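PDB 4TLV: ADP-ribosylating toxin CARDS from Mycoplasma pneumoniae, which transfers the ADP-ribosyl group from NAD(+) to multiple target proteins and causes vacuolization of mammalian cells. Local coordinates for residues V155-G160 and V170-I175; P276-G281 and C425-Q430; I373-V378 and E417-V422. All coordinates share one frame; numbering follows the deposited sequence.

Together these three contacts illustrate how a toxin's catalytic and trefoil domains can meet through loops at strand ends. Interaction 1 belongs to the mART domain and comes first along the chain; interactions 2 and 3 lie in D2, where the strand pairing of interaction 3 falls between the two distant segments of interaction 2. The centres of interactions 2 and 3 are about 8 Å apart, and strands 278-281 and 415-421 are neighbours in one sheet. Interaction 1 is centred about 15 Å from interaction 2 and 13 Å from interaction 3, yet it touches both: Val157 meets Ala429, and Val155 and Glu158 meet Ile373, so the hairpin's end docks directly onto D2.

Interaction 1 of 3, residues V155-G160 and V170-I175; sequences VPVEPG and VETTRI
Val157 and Val170 meet through their methyl groups at the tight end of this antiparallel pairing, CG2 of Val157 lying 3.8 Å from CG1 of Val170 as the two side chains cross obliquely. The same Val157 CG2 also touches Thr172 CG2, the two side chains crossing at about a right angle, so one methyl packs against two residues of the facing segment. With CG1 anti to its backbone N (chi1 177°), Val157 sends its other methyl to Ala429 of D2. Glu171, bent at chi2 (-82°), lies side by side with Pro156 in this close-packed part: its OE1 is 3.2 Å from Val155 C, against the Val155-Pro156 peptide, and OE2 sits beside Pro156 CB. The proline N has no hydrogen to give, so neither is a hydrogen bond. Backbone bonds fix this packing. Val155 and Thr172 form a hydrogen-bonded pair, Thr172 N reaching Val155 O at 2.8 Å and Val155 N giving to Thr172 O, while Val157 N donates to Val170 O at 2.9 Å. That last carbonyl also receives a water, which bridges it to Val157 O.

Toward the partly exposed side the contact is looser. Arg174 crosses Val155 at about a right angle, and Val155 CG2 packs against its CD and NE, each 4.1 Å away. Asp153 holds the polar end, forming a salt bridge with NH2.

The pair joins strands 146-156 and 168-181, consecutive strands of a beta hairpin in the five-stranded antiparallel sheet of the mART domain, with strand 76-84 next to 146-156 and the short strand 67-68 beyond 168-181.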
loop_
_atom_site.group_PDB
_atom_site.type_symbol
_atom_site.label_atom_id
_atom_site.label_comp_id
_atom_site.label_asym_id
_atom_site.label_seq_id
_atom_site.Cartn_x
_atom_site.Cartn_y
_atom_site.Cartn_z
ATOM N N VAL A 155 -8.105 -6.342 -21.196
ATOM C CA VAL A 155 -8.070 -5.924 -22.595
ATOM C C VAL A 155 -6.871 -5.018 -22.883
ATOM O O VAL A 155 -6.428 -4.255 -22.018
ATOM C CB VAL A 155 -9.370 -5.191 -22.969
ATOM C CG1 VAL A 155 -10.551 -6.133 -22.849
ATOM C CG2 VAL A 155 -9.563 -3.984 -22.070
ATOM N N PRO A 156 -6.338 -5.087 -24.113
ATOM C CA PRO A 156 -5.197 -4.226 -24.444
ATOM C C PRO A 156 -5.588 -2.746 -24.481
ATOM O O PRO A 156 -6.695 -2.403 -24.898
ATOM C CB PRO A 156 -4.780 -4.685 -25.852
ATOM C CG PRO A 156 -5.955 -5.456 -26.399
ATOM C CD PRO A 156 -6.746 -5.973 -25.223
ATOM N N VAL A 157 -4.663 -1.885 -24.081
ATOM C CA VAL A 157 -4.822 -0.441 -24.211
ATOM C C VAL A 157 -4.533 0.010 -25.656
ATOM O O VAL A 157 -3.520 -0.363 -26.234
ATOM C CB VAL A 157 -3.878 0.286 -23.238
ATOM C CG1 VAL A 157 -3.978 1.812 -23.403
ATOM C CG2 VAL A 157 -4.205 -0.128 -21.780
ATOM N N GLU A 158 -5.418 0.824 -26.227
ATOM C CA GLU A 158 -5.236 1.308 -27.604
ATOM C C GLU A 158 -4.809 0.210 -28.600
ATOM O O GLU A 158 -3.784 0.344 -29.261
ATOM C CB GLU A 158 -4.201 2.451 -27.654
ATOM C CG GLU A 158 -4.339 3.333 -28.908
ATOM C CD GLU A 158 -3.097 4.138 -29.256
ATOM O OE1 GLU A 158 -2.020 3.911 -28.658
ATOM O OE2 GLU A 158 -3.202 4.999 -30.157
ATOM N N PRO A 159 -5.591 -0.871 -28.721
ATOM C CA PRO A 159 -5.140 -1.995 -29.559
ATOM C C PRO A 159 -4.915 -1.611 -31.026
ATOM O O PRO A 159 -5.586 -0.726 -31.556
ATOM C CB PRO A 159 -6.304 -2.988 -29.457
ATOM C CG PRO A 159 -7.478 -2.149 -29.160
ATOM C CD PRO A 159 -6.958 -1.077 -28.227
ATOM N N GLY A 160 -3.974 -2.290 -31.673
ATOM C CA GLY A 160 -3.676 -2.030 -33.060
ATOM C C GLY A 160 -2.733 -0.850 -33.225
ATOM O O GLY A 160 -2.178 -0.652 -34.302
ATOM N N VAL A 170 0.573 -3.921 -23.649
ATOM C CA VAL A 170 -0.008 -3.250 -22.493
ATOM C C VAL A 170 -1.484 -3.584 -22.340
ATOM O O VAL A 170 -2.282 -3.344 -23.246
ATOM C CB VAL A 170 0.149 -1.712 -22.606
ATOM C CG1 VAL A 170 -0.483 -1.013 -21.408
ATOM C CG2 VAL A 170 1.627 -1.315 -22.741
ATOM N N GLU A 171 -1.835 -4.126 -21.177
ATOM C CA GLU A 171 -3.195 -4.514 -20.873
ATOM C C GLU A 171 -3.730 -3.717 -19.696
ATOM O O GLU A 171 -2.968 -3.258 -18.840
ATOM C CB GLU A 171 -3.253 -5.995 -20.481
ATOM C CG GLU A 171 -2.727 -6.940 -21.526
ATOM C CD GLU A 171 -3.752 -7.255 -22.600
ATOM O OE1 GLU A 171 -4.944 -7.434 -22.270
ATOM O OE2 GLU A 171 -3.347 -7.338 -23.774
ATOM N N THR A 172 -5.047 -3.597 -19.634
ATOM C CA THR A 172 -5.695 -3.108 -18.428
ATOM C C THR A 172 -6.854 -4.053 -18.114
ATOM O O THR A 172 -7.085 -5.023 -18.842
ATOM C CB THR A 172 -6.118 -1.620 -18.560
ATOM O OG1 THR A 172 -6.509 -1.121 -17.276
ATOM C CG2 THR A 172 -7.257 -1.438 -19.556
ATOM N N THR A 173 -7.556 -3.814 -17.020
ATOM C CA THR A 173 -8.651 -4.685 -16.630
ATOM C C THR A 173 -9.929 -3.881 -16.601
ATOM O O THR A 173 -9.903 -2.654 -16.511
ATOM C CB THR A 173 -8.406 -5.313 -15.249
ATOM O OG1 THR A 173 -8.183 -4.268 -14.297
ATOM C CG2 THR A 173 -7.168 -6.206 -15.291
ATOM N N ARG A 174 -11.052 -4.576 -16.701
ATOM C CA ARG A 174 -12.348 -3.929 -16.600
ATOM C C ARG A 174 -13.247 -4.731 -15.671
ATOM O O ARG A 174 -13.268 -5.965 -15.721
ATOM C CB ARG A 174 -12.995 -3.815 -17.985
ATOM C CG ARG A 174 -12.216 -2.941 -18.958
ATOM C CD ARG A 174 -13.006 -2.756 -20.239
ATOM N NE ARG A 174 -13.470 -4.044 -20.739
ATOM C CZ ARG A 174 -14.347 -4.188 -21.727
ATOM N NH1 ARG A 174 -14.852 -3.116 -22.325
ATOM N NH2 ARG A 174 -14.716 -5.403 -22.117
ATOM N N ILE A 175 -13.973 -4.031 -14.809
ATOM C CA ILE A 175 -14.995 -4.683 -14.008
ATOM C C ILE A 175 -16.352 -4.439 -14.672
ATOM O O ILE A 175 -16.867 -3.324 -14.695
ATOM C CB ILE A 175 -14.980 -4.179 -12.559
ATOM C CG1 ILE A 175 -13.577 -4.351 -11.965
ATOM C CG2 ILE A 175 -16.034 -4.927 -11.718
ATOM C CD1 ILE A 175 -13.416 -3.767 -10.577
HETATM O O HOH W 1 -1.871 -2.353 -25.936
#

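Interaction 2 of 3, residues P276-G281 and C425-Q430; sequences PVYLRG and CTTHAQ. With ACT (acetate ion), chain M.
One face of the Tyr278 ring is overlaid by the backbone of Thr426, whose CA stands 3.9 Å from the ring centroid and 23° off the normal, a CH-pi contact displaced toward the rim. Cys425 O lies above the same face, also offset to the rim. At the ring's CD1 corner the closest atom is Thr426 C, 3.4 Å away, while Thr426 CB rests 3.7 Å from Tyr278 CB; the two side chains thus meet at an oblique angle near the root of the tyrosine. The second ring, His428, has an acetate lying obliquely by it, the acetate O 3.8 Å from His428 CG. Thr426 OG1 is turned to Ile421 O, its hydrogen-bond partner in the adjoining strand.

The polar anchor comes from the next threonine. Thr427 places OG1 anti to its carbonyl carbon (chi1 -50°), where it accepts a nearly straight bond from Tyr278 N at 2.9 Å. Thr427 OG1 has a second, weak bond to Ile421 O, so this buried hydroxyl ties the loop to both strands at once. Its methyl branch, CG2, faces Pro276 O at 3.8 Å, and that carbonyl also receives a water which in turn accepts from His428 N. Ala429 N donates to the acetate, probably from the crystallisation liquor, at 2.9 Å; this ion is also bonded to His163 of the mART domain.

Residues near the start and end of the D2 sequence are thereby brought together, as expected of a beta trefoil, in which the first and last strands are neighbours: strand 278-281 pairs with strand 415-421, and the loop after 415-421 folds back over Tyr278.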
loop_
_atom_site.group_PDB
_atom_site.type_symbol
_atom_site.label_atom_id
_atom_site.label_comp_id
_atom_site.label_asym_id
_atom_site.label_seq_id
_atom_site.Cartn_x
_atom_site.Cartn_y
_atom_site.Cartn_z
ATOM N N PRO A 276 4.978 11.422 -20.056
ATOM C CA PRO A 276 4.205 12.608 -19.671
ATOM C C PRO A 276 2.718 12.250 -19.696
ATOM O O PRO A 276 2.353 11.184 -20.199
ATOM C CB PRO A 276 4.530 13.606 -20.788
ATOM C CG PRO A 276 4.814 12.726 -21.975
ATOM C CD PRO A 276 5.621 11.595 -21.372
ATOM N N VAL A 277 1.871 13.127 -19.163
ATOM C CA VAL A 277 0.454 12.837 -19.032
ATOM C C VAL A 277 -0.375 13.940 -19.685
ATOM O O VAL A 277 -0.238 15.120 -19.339
ATOM C CB VAL A 277 0.043 12.720 -17.547
ATOM C CG1 VAL A 277 -1.444 12.398 -17.435
ATOM C CG2 VAL A 277 0.907 11.636 -16.840
ATOM N N TYR A 278 -1.234 13.533 -20.616
ATOM C CA TYR A 278 -2.104 14.444 -21.366
ATOM C C TYR A 278 -3.570 14.198 -21.061
ATOM O O TYR A 278 -4.039 13.069 -21.121
ATOM C CB TYR A 278 -1.906 14.239 -22.867
ATOM C CG TYR A 278 -0.585 14.725 -23.401
ATOM C CD1 TYR A 278 0.577 13.996 -23.206
ATOM C CD2 TYR A 278 -0.508 15.905 -24.122
ATOM C CE1 TYR A 278 1.784 14.435 -23.706
ATOM C CE2 TYR A 278 0.693 16.357 -24.636
ATOM C CZ TYR A 278 1.838 15.621 -24.419
ATOM O OH TYR A 278 3.025 16.071 -24.925
ATOM N N LEU A 279 -4.295 15.271 -20.754
ATOM C CA LEU A 279 -5.716 15.187 -20.467
ATOM C C LEU A 279 -6.511 16.060 -21.435
ATOM O O LEU A 279 -6.007 17.064 -21.936
ATOM C CB LEU A 279 -5.988 15.616 -19.025
ATOM C CG LEU A 279 -5.219 14.780 -18.001
ATOM C CD1 LEU A 279 -4.221 15.656 -17.287
ATOM C CD2 LEU A 279 -6.147 14.087 -17.022
ATOM N N ARG A 280 -7.754 15.673 -21.683
ATOM C CA ARG A 280 -8.627 16.420 -22.584
ATOM C C ARG A 280 -9.963 16.707 -21.901
ATOM O O ARG A 280 -10.538 15.840 -21.236
ATOM C CB ARG A 280 -8.823 15.651 -23.898
ATOM C CG ARG A 280 -9.607 16.400 -24.973
ATOM C CD ARG A 280 -9.426 15.729 -26.335
ATOM N NE ARG A 280 -8.058 15.882 -26.821
ATOM C CZ ARG A 280 -7.509 15.149 -27.785
ATOM N NH1 ARG A 280 -8.213 14.189 -28.382
ATOM N NH2 ARG A 280 -6.255 15.379 -28.150
ATOM N N GLY A 281 -10.422 17.949 -22.030
ATOM C CA GLY A 281 -11.701 18.353 -21.478
ATOM C C GLY A 281 -12.794 17.772 -22.340
ATOM O O GLY A 281 -12.703 17.810 -23.562
ATOM N N CYS A 425 0.799 10.534 -29.893
ATOM C CA CYS A 425 1.071 11.959 -29.706
ATOM C C CYS A 425 0.651 12.495 -28.332
ATOM O O CYS A 425 0.815 13.686 -28.051
ATOM C CB CYS A 425 0.398 12.784 -30.807
ATOM S SG CYS A 425 1.226 12.705 -32.418
ATOM N N THR A 426 0.101 11.632 -27.482
ATOM C CA THR A 426 -0.295 12.064 -26.145
ATOM C C THR A 426 0.291 11.168 -25.036
ATOM O O THR A 426 1.509 11.000 -24.945
ATOM C CB THR A 426 -1.831 12.245 -26.014
ATOM O OG1 THR A 426 -2.519 11.077 -26.474
ATOM C CG2 THR A 426 -2.302 13.452 -26.834
ATOM N N THR A 427 -0.565 10.612 -24.191
ATOM C CA THR A 427 -0.087 9.768 -23.100
ATOM C C THR A 427 0.248 8.377 -23.614
ATOM O O THR A 427 -0.574 7.752 -24.269
ATOM C CB THR A 427 -1.161 9.618 -22.020
ATOM O OG1 THR A 427 -1.649 10.915 -21.672
ATOM C CG2 THR A 427 -0.581 8.919 -20.773
ATOM N N HIS A 428 1.436 7.872 -23.307
ATOM C CA HIS A 428 1.735 6.505 -23.724
ATOM C C HIS A 428 0.998 5.481 -22.870
ATOM O O HIS A 428 0.613 5.768 -21.738
ATOM C CB HIS A 428 3.231 6.268 -23.826
ATOM C CG HIS A 428 3.846 6.973 -25.002
ATOM N ND1 HIS A 428 5.115 6.996 -25.475
ATOM C CD2 HIS A 428 3.108 7.777 -25.846
ATOM C CE1 HIS A 428 5.120 7.812 -26.583
ATOM N NE2 HIS A 428 3.898 8.270 -26.787
ATOM N N ALA A 429 0.768 4.303 -23.438
ATOM C CA ALA A 429 -0.245 3.394 -22.908
ATOM C C ALA A 429 0.060 2.911 -21.491
ATOM O O ALA A 429 -0.857 2.662 -20.703
ATOM C CB ALA A 429 -0.422 2.187 -23.849
ATOM N N GLN A 430 1.341 2.764 -21.160
ATOM C CA GLN A 430 1.661 2.165 -19.860
ATOM C C GLN A 430 1.331 3.086 -18.687
ATOM O O GLN A 430 1.202 2.628 -17.559
ATOM C CB GLN A 430 3.110 1.667 -19.785
ATOM C CG GLN A 430 4.146 2.766 -19.673
ATOM C CD GLN A 430 5.533 2.184 -19.605
ATOM O OE1 GLN A 430 6.213 2.402 -18.488
ATOM N NE2 GLN A 430 5.983 1.515 -20.547
HETATM C C ACT M . 1.616 4.276 -27.275
HETATM O O ACT M . 1.872 3.911 -26.101
HETATM O OXT ACT M . 2.408 3.900 -28.170
HETATM C CH3 ACT M . 0.418 5.117 -27.597
HETATM O O HOH W 2 3.411 9.337 -22.092
#

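Interaction 3 of 3, residues I373-V378 and E417-V422; sequences ITQFRV and ELQIIV
Arg377 and Glu417 cross at about a right angle, yet their flat ends are turned nearly coplanar, the guanidinium and carboxylate planes only 26° apart. The two form a salt bridge, gripped side-on by two nearly straight hydrogen bonds: Arg377 NE to Glu417 OE2 at 2.9 Å, and Arg377 NH2 to Glu417 OE1 at 3.1 Å on its syn lone pair. Arg377 CG is anti to the backbone N (chi1 166°), and the later bend at chi3 carries NE round to the acid, whose own chain is extended beyond CG. Gln419 approaches differently. Its amide plane stands 77° from the guanidinium, and NE2 gives a weak bond to Glu417 OE2 rather than engaging the arginine.

On the face that carries Phe376 and Ile420 the contacts are apolar. These two residues form a hydrogen-bonded antiparallel pair, with Phe376 CB 4.2 Å from Ile420 CB. The phenyl CE1 of Phe376 meets Val422 CG2 at 3.8 Å in an oblique crossing. Val378 CG2 closes on Ile420 CD1 at 3.6 Å, so Ile420 packs against both residues of the facing strand, its CB near Phe376 and its CD1 end on Val378. Phe431 and Met366 also touch Ile420, extending this apolar cluster. Backbone bonds between Phe376 and Ile420 run both ways, and Val422 N to Thr374 O continues the ladder at 2.9 Å.

Chemically, the contact divides its labour: apolar packing on the Phe376 face, paired charge at the Arg377 end. Glu417 OE2 is held by Arg377 NE and by a water that also joins Val378 N and Leu418 O, and more weakly by Gln419 NE2. Such a net of donors would be expected to stabilise the ionised carboxylate, and the two-point grip to restrict rotation of both charged groups, within this D2 trefoil sheet.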
loop_
_atom_site.group_PDB
_atom_site.type_symbol
_atom_site.label_atom_id
_atom_site.label_comp_id
_atom_site.label_asym_id
_atom_site.label_seq_id
_atom_site.Cartn_x
_atom_site.Cartn_y
_atom_site.Cartn_z
ATOM N N ILE A 373 -10.698 1.718 -25.709
ATOM C CA ILE A 373 -9.747 1.751 -24.603
ATOM C C ILE A 373 -8.664 2.802 -24.821
ATOM O O ILE A 373 -7.479 2.478 -24.851
ATOM C CB ILE A 373 -9.103 0.368 -24.394
ATOM C CG1 ILE A 373 -10.154 -0.741 -24.550
ATOM C CG2 ILE A 373 -8.435 0.287 -23.015
ATOM C CD1 ILE A 373 -11.188 -0.780 -23.407
ATOM N N THR A 374 -9.068 4.062 -24.986
ATOM C CA THR A 374 -8.103 5.141 -25.182
ATOM C C THR A 374 -8.364 6.349 -24.310
ATOM O O THR A 374 -7.532 7.245 -24.254
ATOM C CB THR A 374 -8.126 5.695 -26.613
ATOM O OG1 THR A 374 -9.442 6.195 -26.889
ATOM C CG2 THR A 374 -7.739 4.633 -27.612
ATOM N N GLN A 375 -9.539 6.404 -23.692
ATOM C CA GLN A 375 -9.915 7.545 -22.850
ATOM C C GLN A 375 -10.208 7.056 -21.433
ATOM O O GLN A 375 -11.007 6.149 -21.236
ATOM C CB GLN A 375 -11.146 8.251 -23.423
ATOM C CG GLN A 375 -10.928 8.771 -24.837
ATOM C CD GLN A 375 -12.224 8.983 -25.598
ATOM O OE1 GLN A 375 -13.312 8.875 -25.037
ATOM N NE2 GLN A 375 -12.110 9.275 -26.890
ATOM N N PHE A 376 -9.569 7.676 -20.451
ATOM C CA PHE A 376 -9.612 7.158 -19.090
ATOM C C PHE A 376 -10.048 8.206 -18.073
ATOM O O PHE A 376 -9.467 9.280 -17.985
ATOM C CB PHE A 376 -8.227 6.603 -18.719
ATOM C CG PHE A 376 -7.831 5.388 -19.511
ATOM C CD1 PHE A 376 -7.384 5.508 -20.816
ATOM C CD2 PHE A 376 -7.886 4.125 -18.941
ATOM C CE1 PHE A 376 -7.017 4.378 -21.555
ATOM C CE2 PHE A 376 -7.526 3.003 -19.670
ATOM C CZ PHE A 376 -7.095 3.129 -20.974
ATOM N N ARG A 377 -11.072 7.864 -17.303
ATOM C CA ARG A 377 -11.510 8.682 -16.190
ATOM C C ARG A 377 -10.602 8.400 -15.005
ATOM O O ARG A 377 -10.269 7.254 -14.720
ATOM C CB ARG A 377 -12.959 8.361 -15.842
ATOM C CG ARG A 377 -13.439 8.900 -14.470
ATOM C CD ARG A 377 -14.957 8.668 -14.331
ATOM N NE ARG A 377 -15.708 9.503 -15.275
ATOM C CZ ARG A 377 -16.867 9.165 -15.844
ATOM N NH1 ARG A 377 -17.440 7.991 -15.595
ATOM N NH2 ARG A 377 -17.457 10.013 -16.667
ATOM N N VAL A 378 -10.185 9.455 -14.328
ATOM C CA VAL A 378 -9.283 9.309 -13.184
ATOM C C VAL A 378 -10.062 9.691 -11.937
ATOM O O VAL A 378 -10.519 10.830 -11.822
ATOM C CB VAL A 378 -8.057 10.215 -13.360
ATOM C CG1 VAL A 378 -7.130 10.149 -12.125
ATOM C CG2 VAL A 378 -7.295 9.804 -14.621
ATOM N N GLU A 417 -15.035 17.857 -16.925
ATOM C CA GLU A 417 -14.185 16.709 -16.655
ATOM C C GLU A 417 -13.043 16.580 -17.659
ATOM O O GLU A 417 -13.190 16.881 -18.840
ATOM C CB GLU A 417 -14.995 15.407 -16.586
ATOM C CG GLU A 417 -14.138 14.202 -16.141
ATOM C CD GLU A 417 -14.838 12.852 -16.267
ATOM O OE1 GLU A 417 -16.047 12.812 -16.604
ATOM O OE2 GLU A 417 -14.166 11.822 -16.017
ATOM N N LEU A 418 -11.900 16.140 -17.149
ATOM C CA LEU A 418 -10.715 15.855 -17.939
ATOM C C LEU A 418 -10.476 14.362 -17.884
ATOM O O LEU A 418 -10.560 13.753 -16.817
ATOM C CB LEU A 418 -9.508 16.532 -17.315
ATOM C CG LEU A 418 -9.515 18.051 -17.253
ATOM C CD1 LEU A 418 -8.528 18.505 -16.204
ATOM C CD2 LEU A 418 -9.156 18.591 -18.622
ATOM N N GLN A 419 -10.169 13.774 -19.026
ATOM C CA GLN A 419 -9.880 12.356 -19.087
ATOM C C GLN A 419 -8.533 12.175 -19.762
ATOM O O GLN A 419 -8.146 12.961 -20.625
ATOM C CB GLN A 419 -10.992 11.603 -19.831
ATOM C CG GLN A 419 -12.337 11.660 -19.091
ATOM C CD GLN A 419 -13.428 10.818 -19.734
ATOM O OE1 GLN A 419 -13.282 10.347 -20.856
ATOM N NE2 GLN A 419 -14.533 10.629 -19.012
ATOM N N ILE A 420 -7.802 11.154 -19.343
ATOM C CA ILE A 420 -6.509 10.888 -19.951
ATOM C C ILE A 420 -6.721 10.357 -21.353
ATOM O O ILE A 420 -7.545 9.487 -21.571
ATOM C CB ILE A 420 -5.698 9.872 -19.135
ATOM C CG1 ILE A 420 -5.436 10.462 -17.741
ATOM C CG2 ILE A 420 -4.385 9.545 -19.868
ATOM C CD1 ILE A 420 -4.456 9.694 -16.908
ATOM N N ILE A 421 -5.969 10.884 -22.308
ATOM C CA ILE A 421 -6.056 10.382 -23.668
ATOM C C ILE A 421 -4.756 9.671 -24.022
ATOM O O ILE A 421 -3.667 10.196 -23.801
ATOM C CB ILE A 421 -6.368 11.510 -24.674
ATOM C CG1 ILE A 421 -5.290 12.588 -24.607
ATOM C CG2 ILE A 421 -7.741 12.101 -24.366
ATOM C CD1 ILE A 421 -5.401 13.677 -25.687
ATOM N N VAL A 422 -4.890 8.473 -24.568
ATOM C CA VAL A 422 -3.743 7.644 -24.889
ATOM C C VAL A 422 -3.576 7.550 -26.397
ATOM O O VAL A 422 -4.483 7.119 -27.111
ATOM C CB VAL A 422 -3.910 6.229 -24.316
ATOM C CG1 VAL A 422 -2.770 5.326 -24.800
ATOM C CG2 VAL A 422 -3.953 6.278 -22.790
HETATM O O HOH W 3 -11.701 11.976 -15.040
#